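PDB 1O3U: HEPN domain-containing protein from Thermotoga maritima, which is of unknown function but belongs to the HEPN family of small helical-bundle domains, many of which are associated with nucleic acid or nucleotide chemistry. Local coordinates for the interface of chains A and B. Residues are numbered along the deposited sequence; one frame, centred on the assembly and turned at random. Chains: chain A/B, conserved hypothetical protein TM0613.

The interface of chains A and B. Residues chain A 25-26, 29, 31; chain B 25-26, 29, 31.
A:His25 and A:Asp26 lie in the last turn of helix 11-28 and A:His29 and A:Phe31 in the short loop before helix 32-54, A:Phe31 with an extended backbone (phi/psi -92°/74°) one residue short of that helix, and they meet the same four residues of chain B across a two-fold axis. The ring of A:Phe31 reaches over to chain B and is sandwiched: the imidazole corner CE1 of B:His25 points at the middle of one face, 3.4 Å from CG of A:Phe31, and the backbone O of A:His29 sits over the other. The B:His25 and A:Phe31 planes stand at 86°, an edge-to-face pair. CZ of A:Phe31 then points into the face of B:His29, 3.7 Å from its CE1, while the CE1 atoms of A:Phe31 and B:Phe31 meet at their ring edges, 3.7 Å apart. In A:His25, CG lies anti to the backbone N, which carries the ring out toward B:Phe31, with A:His29 CD2 covering one of its faces. Beside the aromatic cluster, the OD1 atoms of A:Asp26 and B:Asp26 are 3.8 Å apart and both bind the same two waters, with OD1 of A:Asp26 2.6 Å from water 1. ND1 of A:His25 donates to water 1 over 2.8 Å in the plane of its ring, which helps set the ring's rotation; the two waters, each shared by both OD1 atoms, probably ease the closeness of the carboxylates. Cutting A:Phe31 back to an alanine would probably leave B:His25 CE1 without the face it points at and open a gap beside B:His29. Aromatic interlock and water bridges together help hold the two copies in the deposited dimer, which may be the biological one.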
ATOM      1  N   HIS A  25       6.407   0.482 -12.207  1.00 11.99           N
ATOM      2  CA  HIS A  25       7.803   0.086 -12.038  1.00 12.80           C
ATOM      3  C   HIS A  25       7.930  -1.417 -12.004  1.00 13.32           C
ATOM      4  O   HIS A  25       8.794  -1.993 -12.686  1.00 12.97           O
ATOM      5  CB  HIS A  25       8.348   0.677 -10.749  1.00 13.59           C
ATOM      6  CG  HIS A  25       9.823   0.482 -10.583  1.00 14.29           C
ATOM      7  ND1 HIS A  25      10.350  -0.492  -9.767  1.00 15.63           N
ATOM      8  CD2 HIS A  25      10.877   1.131 -11.133  1.00 16.55           C
ATOM      9  CE1 HIS A  25      11.671  -0.427  -9.811  1.00 16.79           C
ATOM     10  NE2 HIS A  25      12.017   0.542 -10.641  1.00 18.29           N
ATOM     11  N   ASP A  26       7.074  -2.066 -11.212  1.00 12.81           N
ATOM     12  CA  ASP A  26       7.055  -3.534 -11.154  1.00 13.58           C
ATOM     13  C   ASP A  26       6.717  -4.121 -12.534  1.00 14.12           C
ATOM     14  O   ASP A  26       7.356  -5.092 -12.969  1.00 13.90           O
ATOM     15  CB  ASP A  26       6.051  -4.057 -10.132  1.00 13.67           C
ATOM     16  CG  ASP A  26       6.563  -3.953  -8.682  1.00 15.28           C
ATOM     17  OD1 ASP A  26       7.784  -4.108  -8.426  1.00 24.06           O
ATOM     18  OD2 ASP A  26       5.797  -3.718  -7.769  1.00 21.43           O
ATOM     19  N   HIS A  29       9.662  -4.153 -14.972  1.00 17.61           N
ATOM     20  CA  HIS A  29      10.680  -5.127 -14.618  1.00 17.55           C
ATOM     21  C   HIS A  29      10.193  -6.582 -14.635  1.00 17.19           C
ATOM     22  O   HIS A  29      10.954  -7.490 -14.282  1.00 17.26           O
ATOM     23  CB  HIS A  29      11.309  -4.749 -13.285  1.00 17.70           C
ATOM     24  CG  HIS A  29      12.102  -3.485 -13.345  1.00 19.49           C
ATOM     25  ND1 HIS A  29      13.424  -3.457 -13.745  1.00 23.59           N
ATOM     26  CD2 HIS A  29      11.763  -2.205 -13.075  1.00 21.76           C
ATOM     27  CE1 HIS A  29      13.859  -2.212 -13.713  1.00 23.21           C
ATOM     28  NE2 HIS A  29      12.873  -1.435 -13.304  1.00 24.31           N
ATOM     29  N   PHE A  31       7.635  -7.934 -13.010  1.00 11.98           N
ATOM     30  CA  PHE A  31       7.114  -8.449 -11.754  1.00 11.66           C
ATOM     31  C   PHE A  31       5.603  -8.321 -11.794  1.00 11.58           C
ATOM     32  O   PHE A  31       5.016  -7.436 -11.149  1.00 11.79           O
ATOM     33  CB  PHE A  31       7.730  -7.700 -10.589  1.00 12.00           C
ATOM     34  CG  PHE A  31       9.235  -7.669 -10.606  1.00 15.50           C
ATOM     35  CD1 PHE A  31       9.919  -6.503 -10.280  1.00 20.93           C
ATOM     36  CD2 PHE A  31       9.974  -8.821 -10.874  1.00 19.82           C
ATOM     37  CE1 PHE A  31      11.325  -6.487 -10.252  1.00 22.02           C
ATOM     38  CE2 PHE A  31      11.387  -8.796 -10.843  1.00 21.23           C
ATOM     39  CZ  PHE A  31      12.042  -7.622 -10.553  1.00 21.71           C
TER
ATOM     40  N   HIS B  25      11.323  -7.689  -1.721  1.00 11.99           N
ATOM     41  CA  HIS B  25      11.524  -7.943  -3.145  1.00 12.80           C
ATOM     42  C   HIS B  25      12.196  -6.764  -3.806  1.00 13.32           C
ATOM     43  O   HIS B  25      13.166  -6.934  -4.564  1.00 12.97           O
ATOM     44  CB  HIS B  25      10.186  -8.212  -3.810  1.00 13.59           C
ATOM     45  CG  HIS B  25      10.308  -8.666  -5.231  1.00 14.29           C
ATOM     46  ND1 HIS B  25      10.097  -7.820  -6.296  1.00 15.63           N
ATOM     47  CD2 HIS B  25      10.626  -9.872  -5.759  1.00 16.55           C
ATOM     48  CE1 HIS B  25      10.268  -8.491  -7.423  1.00 16.79           C
ATOM     49  NE2 HIS B  25      10.600  -9.736  -7.126  1.00 18.29           N
ATOM     50  N   ASP B  26      11.689  -5.562  -3.528  1.00 12.81           N
ATOM     51  CA  ASP B  26      12.305  -4.336  -4.055  1.00 13.58           C
ATOM     52  C   ASP B  26      13.749  -4.199  -3.543  1.00 14.12           C
ATOM     53  O   ASP B  26      14.653  -3.855  -4.320  1.00 13.90           O
ATOM     54  CB  ASP B  26      11.521  -3.087  -3.671  1.00 13.67           C
ATOM     55  CG  ASP B  26      10.258  -2.886  -4.532  1.00 15.28           C
ATOM     56  OD1 ASP B  26      10.252  -3.224  -5.742  1.00 24.06           O
ATOM     57  OD2 ASP B  26       9.252  -2.400  -4.053  1.00 21.43           O
ATOM     58  N   HIS B  29      16.272  -6.389  -5.401  1.00 17.61           N
ATOM     59  CA  HIS B  29      16.528  -5.934  -6.756  1.00 17.55           C
ATOM     60  C   HIS B  29      17.148  -4.533  -6.842  1.00 17.19           C
ATOM     61  O   HIS B  29      17.344  -4.013  -7.947  1.00 17.26           O
ATOM     62  CB  HIS B  29      15.257  -6.051  -7.585  1.00 17.70           C
ATOM     63  CG  HIS B  29      14.831  -7.464  -7.813  1.00 19.49           C
ATOM     64  ND1 HIS B  29      15.332  -8.233  -8.844  1.00 23.59           N
ATOM     65  CD2 HIS B  29      13.968  -8.255  -7.138  1.00 21.76           C
ATOM     66  CE1 HIS B  29      14.790  -9.434  -8.792  1.00 23.21           C
ATOM     67  NE2 HIS B  29      13.954  -9.471  -7.770  1.00 24.31           N
ATOM     68  N   PHE B  31      16.020  -1.682  -5.572  1.00 11.98           N
ATOM     69  CA  PHE B  31      15.084  -0.575  -5.684  1.00 11.66           C
ATOM     70  C   PHE B  31      14.876  -0.004  -4.294  1.00 11.58           C
ATOM     71  O   PHE B  31      13.832  -0.226  -3.657  1.00 11.79           O
ATOM     72  CB  PHE B  31      13.790  -1.049  -6.316  1.00 12.00           C
ATOM     73  CG  PHE B  31      13.975  -1.766  -7.626  1.00 15.50           C
ATOM     74  CD1 PHE B  31      13.239  -2.912  -7.912  1.00 20.93           C
ATOM     75  CD2 PHE B  31      14.827  -1.261  -8.609  1.00 19.82           C
ATOM     76  CE1 PHE B  31      13.379  -3.556  -9.155  1.00 22.02           C
ATOM     77  CE2 PHE B  31      14.961  -1.915  -9.855  1.00 21.23           C
ATOM     78  CZ  PHE B  31      14.250  -3.066 -10.101  1.00 21.71           C
TER
HETATM   79  O   HOH W   1       9.208  -2.078  -7.823  1.00 18.48           O
HETATM   80  O   HOH W   2       8.968  -5.311  -6.456  1.00 18.48           O